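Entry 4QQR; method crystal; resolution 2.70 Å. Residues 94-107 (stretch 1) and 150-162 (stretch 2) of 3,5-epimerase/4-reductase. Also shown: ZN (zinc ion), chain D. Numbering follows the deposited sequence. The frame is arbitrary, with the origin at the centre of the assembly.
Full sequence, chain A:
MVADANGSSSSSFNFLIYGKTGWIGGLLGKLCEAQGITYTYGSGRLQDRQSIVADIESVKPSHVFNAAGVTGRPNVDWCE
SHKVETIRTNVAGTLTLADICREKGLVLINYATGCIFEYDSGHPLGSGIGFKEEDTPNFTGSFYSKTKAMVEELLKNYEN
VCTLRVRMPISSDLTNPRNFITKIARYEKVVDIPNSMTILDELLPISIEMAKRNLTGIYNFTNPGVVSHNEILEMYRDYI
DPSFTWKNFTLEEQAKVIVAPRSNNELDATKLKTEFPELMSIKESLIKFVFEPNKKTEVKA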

# COMPACT_ATOMS: atom_id res chain seq x y z
N THR A 94 3.33 4.08 -9.09
CA THR A 94 1.95 4.29 -9.49
C THR A 94 1.27 5.38 -8.63
O THR A 94 0.52 6.23 -9.14
CB THR A 94 1.12 3.01 -9.36
OG1 THR A 94 1.88 1.90 -9.84
CG2 THR A 94 -0.15 3.10 -10.15
N LEU A 95 1.52 5.33 -7.33
CA LEU A 95 0.95 6.34 -6.45
C LEU A 95 1.55 7.72 -6.76
O LEU A 95 0.81 8.71 -6.80
CB LEU A 95 1.15 5.96 -4.97
CG LEU A 95 0.08 5.14 -4.23
CD1 LEU A 95 -1.29 5.28 -4.87
CD2 LEU A 95 0.44 3.70 -4.14
N THR A 96 2.86 7.78 -7.00
CA THR A 96 3.53 9.03 -7.40
C THR A 96 2.96 9.59 -8.70
O THR A 96 2.69 10.80 -8.80
CB THR A 96 5.06 8.87 -7.55
OG1 THR A 96 5.64 8.73 -6.25
CG2 THR A 96 5.67 10.09 -8.21
N LEU A 97 2.75 8.71 -9.68
CA LEU A 97 2.15 9.11 -10.97
C LEU A 97 0.72 9.63 -10.79
O LEU A 97 0.37 10.65 -11.35
CB LEU A 97 2.20 7.96 -11.99
CG LEU A 97 1.56 8.24 -13.35
CD1 LEU A 97 2.33 9.27 -14.15
CD2 LEU A 97 1.43 6.99 -14.15
N ALA A 98 -0.09 8.93 -10.00
CA ALA A 98 -1.47 9.36 -9.74
C ALA A 98 -1.51 10.76 -9.12
O ALA A 98 -2.38 11.56 -9.43
CB ALA A 98 -2.16 8.37 -8.84
N ASP A 99 -0.56 11.02 -8.24
CA ASP A 99 -0.48 12.24 -7.46
C ASP A 99 -0.24 13.44 -8.35
O ASP A 99 -0.98 14.42 -8.33
CB ASP A 99 0.67 12.11 -6.46
CG ASP A 99 0.62 13.17 -5.39
OD1 ASP A 99 1.31 14.20 -5.52
OD2 ASP A 99 -0.11 12.95 -4.40
N ILE A 100 0.83 13.33 -9.14
CA ILE A 100 1.23 14.34 -10.09
C ILE A 100 0.12 14.62 -11.11
O ILE A 100 -0.16 15.78 -11.44
CB ILE A 100 2.56 13.92 -10.76
CG1 ILE A 100 3.69 13.89 -9.73
CG2 ILE A 100 2.91 14.84 -11.93
CD1 ILE A 100 4.99 13.28 -10.25
N CYS A 101 -0.53 13.57 -11.61
CA CYS A 101 -1.65 13.76 -12.52
C CYS A 101 -2.81 14.48 -11.82
O CYS A 101 -3.45 15.36 -12.40
CB CYS A 101 -2.11 12.43 -13.12
SG CYS A 101 -0.91 11.62 -14.23
N ARG A 102 -3.08 14.12 -10.57
CA ARG A 102 -4.18 14.72 -9.84
C ARG A 102 -3.93 16.21 -9.63
O ARG A 102 -4.79 17.04 -9.94
CB ARG A 102 -4.40 14.02 -8.50
CG ARG A 102 -5.58 14.55 -7.75
CD ARG A 102 -5.61 14.04 -6.34
NE ARG A 102 -6.57 14.79 -5.52
CZ ARG A 102 -6.24 15.84 -4.78
NH1 ARG A 102 -4.99 16.27 -4.74
NH2 ARG A 102 -7.18 16.46 -4.08
N GLU A 103 -2.74 16.55 -9.13
CA GLU A 103 -2.34 17.94 -9.00
C GLU A 103 -2.54 18.70 -10.32
O GLU A 103 -3.03 19.84 -10.31
CB GLU A 103 -0.89 18.04 -8.54
CG GLU A 103 -0.55 19.37 -7.81
CD GLU A 103 0.06 20.45 -8.72
OE1 GLU A 103 0.46 20.12 -9.88
OE2 GLU A 103 0.16 21.63 -8.28
N LYS A 104 -2.20 18.08 -11.45
CA LYS A 104 -2.26 18.77 -12.74
C LYS A 104 -3.61 18.69 -13.44
O LYS A 104 -3.76 19.19 -14.56
CB LYS A 104 -1.12 18.32 -13.67
CG LYS A 104 0.26 18.70 -13.14
CD LYS A 104 1.21 19.07 -14.26
CE LYS A 104 2.48 19.76 -13.74
NZ LYS A 104 3.37 20.24 -14.86
N GLY A 105 -4.60 18.08 -12.78
CA GLY A 105 -5.91 17.93 -13.37
C GLY A 105 -6.00 16.86 -14.45
O GLY A 105 -7.01 16.71 -15.11
N LEU A 106 -4.92 16.09 -14.60
CA LEU A 106 -4.82 15.09 -15.67
C LEU A 106 -5.47 13.75 -15.30
O LEU A 106 -5.21 13.17 -14.22
CB LEU A 106 -3.35 14.87 -16.05
CG LEU A 106 -2.66 15.49 -17.29
CD1 LEU A 106 -3.59 16.39 -18.13
CD2 LEU A 106 -1.35 16.23 -16.91
N VAL A 107 -6.33 13.26 -16.20
CA VAL A 107 -6.89 11.91 -16.11
C VAL A 107 -5.84 10.83 -16.39
O VAL A 107 -5.05 10.92 -17.34
CB VAL A 107 -8.08 11.71 -17.05
CG1 VAL A 107 -8.56 10.27 -17.00
CG2 VAL A 107 -9.22 12.67 -16.68
N MET A 150 -4.05 -3.43 -2.35
CA MET A 150 -3.61 -2.22 -1.64
C MET A 150 -3.58 -0.97 -2.52
O MET A 150 -4.22 0.04 -2.19
CB MET A 150 -2.21 -2.40 -1.03
CG MET A 150 -2.11 -3.51 0.01
SD MET A 150 -0.52 -3.54 0.86
CE MET A 150 -0.89 -4.62 2.25
N VAL A 151 -2.84 -1.04 -3.63
CA VAL A 151 -2.77 0.08 -4.57
C VAL A 151 -4.15 0.44 -5.09
O VAL A 151 -4.51 1.62 -5.10
CB VAL A 151 -1.83 -0.19 -5.78
CG1 VAL A 151 -1.94 0.93 -6.80
CG2 VAL A 151 -0.40 -0.34 -5.30
N GLU A 152 -4.92 -0.57 -5.49
CA GLU A 152 -6.26 -0.28 -5.99
C GLU A 152 -7.11 0.44 -4.95
O GLU A 152 -7.80 1.40 -5.27
CB GLU A 152 -7.00 -1.53 -6.45
CG GLU A 152 -8.38 -1.17 -6.99
CD GLU A 152 -9.21 -2.37 -7.43
OE1 GLU A 152 -9.20 -2.68 -8.65
OE2 GLU A 152 -9.89 -2.97 -6.55
N GLU A 153 -7.05 -0.01 -3.70
CA GLU A 153 -7.81 0.65 -2.65
C GLU A 153 -7.34 2.10 -2.47
O GLU A 153 -8.16 3.01 -2.36
CB GLU A 153 -7.70 -0.13 -1.33
CG GLU A 153 -8.40 0.56 -0.15
CD GLU A 153 -9.84 0.12 0.06
OE1 GLU A 153 -10.38 -0.65 -0.78
OE2 GLU A 153 -10.45 0.54 1.08
N LEU A 154 -6.03 2.30 -2.46
CA LEU A 154 -5.46 3.64 -2.36
C LEU A 154 -5.86 4.55 -3.52
O LEU A 154 -6.21 5.72 -3.31
CB LEU A 154 -3.94 3.58 -2.25
CG LEU A 154 -3.48 2.92 -0.95
CD1 LEU A 154 -2.00 2.58 -1.00
CD2 LEU A 154 -3.82 3.82 0.23
N LEU A 155 -5.83 4.02 -4.74
CA LEU A 155 -6.19 4.81 -5.90
C LEU A 155 -7.64 5.32 -5.86
O LEU A 155 -7.98 6.27 -6.58
CB LEU A 155 -5.90 4.04 -7.18
CG LEU A 155 -4.41 3.81 -7.44
CD1 LEU A 155 -4.19 2.98 -8.70
CD2 LEU A 155 -3.67 5.12 -7.52
N LYS A 156 -8.47 4.71 -5.02
CA LYS A 156 -9.85 5.18 -4.81
C LYS A 156 -9.88 6.63 -4.32
O LYS A 156 -10.89 7.33 -4.49
CB LYS A 156 -10.60 4.31 -3.77
CG LYS A 156 -11.19 2.98 -4.25
CD LYS A 156 -11.99 2.33 -3.10
CE LYS A 156 -12.59 0.97 -3.45
NZ LYS A 156 -14.05 1.05 -3.85
N ASN A 157 -8.79 7.07 -3.69
CA ASN A 157 -8.70 8.42 -3.15
C ASN A 157 -8.29 9.46 -4.18
O ASN A 157 -8.35 10.66 -3.90
CB ASN A 157 -7.74 8.48 -1.96
CG ASN A 157 -8.11 7.50 -0.86
OD1 ASN A 157 -9.15 7.65 -0.21
ND2 ASN A 157 -7.24 6.52 -0.61
N TYR A 158 -7.86 9.01 -5.37
CA TYR A 158 -7.50 9.92 -6.47
C TYR A 158 -8.62 9.99 -7.50
O TYR A 158 -8.71 9.15 -8.37
CB TYR A 158 -6.21 9.50 -7.17
CG TYR A 158 -5.01 9.45 -6.27
CD1 TYR A 158 -4.08 10.47 -6.27
CD2 TYR A 158 -4.82 8.39 -5.39
CE1 TYR A 158 -2.98 10.44 -5.43
CE2 TYR A 158 -3.73 8.34 -4.55
CZ TYR A 158 -2.81 9.36 -4.57
OH TYR A 158 -1.73 9.31 -3.72
N GLU A 159 -9.44 11.03 -7.41
CA GLU A 159 -10.63 11.16 -8.25
C GLU A 159 -10.37 11.27 -9.74
O GLU A 159 -11.31 11.24 -10.53
CB GLU A 159 -11.43 12.39 -7.81
CG GLU A 159 -11.00 13.65 -8.52
CD GLU A 159 -10.98 14.87 -7.62
OE1 GLU A 159 -11.96 15.08 -6.86
OE2 GLU A 159 -9.97 15.61 -7.68
N ASN A 160 -9.10 11.43 -10.12
CA ASN A 160 -8.74 11.60 -11.52
C ASN A 160 -8.30 10.28 -12.17
O ASN A 160 -8.07 10.20 -13.37
CB ASN A 160 -7.59 12.59 -11.61
CG ASN A 160 -6.32 12.03 -11.00
OD1 ASN A 160 -6.36 11.42 -9.92
ND2 ASN A 160 -5.20 12.17 -11.71
N VAL A 161 -8.17 9.25 -11.36
CA VAL A 161 -7.65 7.97 -11.80
C VAL A 161 -8.79 7.03 -12.20
O VAL A 161 -9.82 6.96 -11.53
CB VAL A 161 -6.80 7.32 -10.70
CG1 VAL A 161 -6.37 5.91 -11.06
CG2 VAL A 161 -5.61 8.17 -10.42
N CYS A 162 -8.58 6.33 -13.31
CA CYS A 162 -9.53 5.33 -13.77
C CYS A 162 -8.85 3.95 -13.79
O CYS A 162 -8.15 3.60 -14.74
CB CYS A 162 -10.07 5.70 -15.14
SG CYS A 162 -11.30 4.53 -15.79
ZN ZN D . -10.50 17.30 -5.92
O HOH W 1 -8.95 12.90 -5.43

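The apolar centre forms where L95 and A98, one helical turn apart, meet L155 and Y158; the contact buries 666 Å² in all, summed over both sides, and these four residues are buried. The two helices run nearly parallel, their N-to-C directions 13° apart, and their axes approach no closer than 10.9 Å. The L95 CA-to-CB bond points sideways, but the end of the side chain comes nearer, placing L95 CD1 3.6 Å from L155 CD2, 3.9 Å from Y158 CE2 and 4.1 Å from L154 CB. A98 points toward the other stretch, and its single methyl suits a tight site: A98 CB lies 3.8 Å from each of L155 CD2, V161 CG2 and Y158 CD1. That methyl also sits over one face of the Y158 ring, A98 CB being 4.0 Å from its centroid and 17° off the ring normal, the geometry of a CH-pi contact.

Toward the end of the first helix the contact turns polar. N160, with chi1 near 67° (p), directs its amide into the turn after that helix, and N160 ND2 donates a hydrogen bond to L106 O at 2.7 Å and 167°. The acceptor follows a Schellman motif, in which G105 adopts a positive phi of 76°, a conformation that favours glycine. N160 ND2 also lies 3.1 Å from R102 N, but both are donors and no bond results; R102 N is already bonded to A98 O at 2.9 Å. Beside this, V107 CA approaches N160 O at 3.4 Å in a CA-H...O contact.

At the outer edge, the extended R102 side chain carries its aliphatic part past Y158 (R102 CD to Y158 CD1, 3.9 Å). Water 1 accepts from R102 NE (3.0 Å) and E159 N (2.8 Å) and donates to N157 O (2.8 Å), bridging the stretches, while E159 OE2 binds ZN at 2.5 Å.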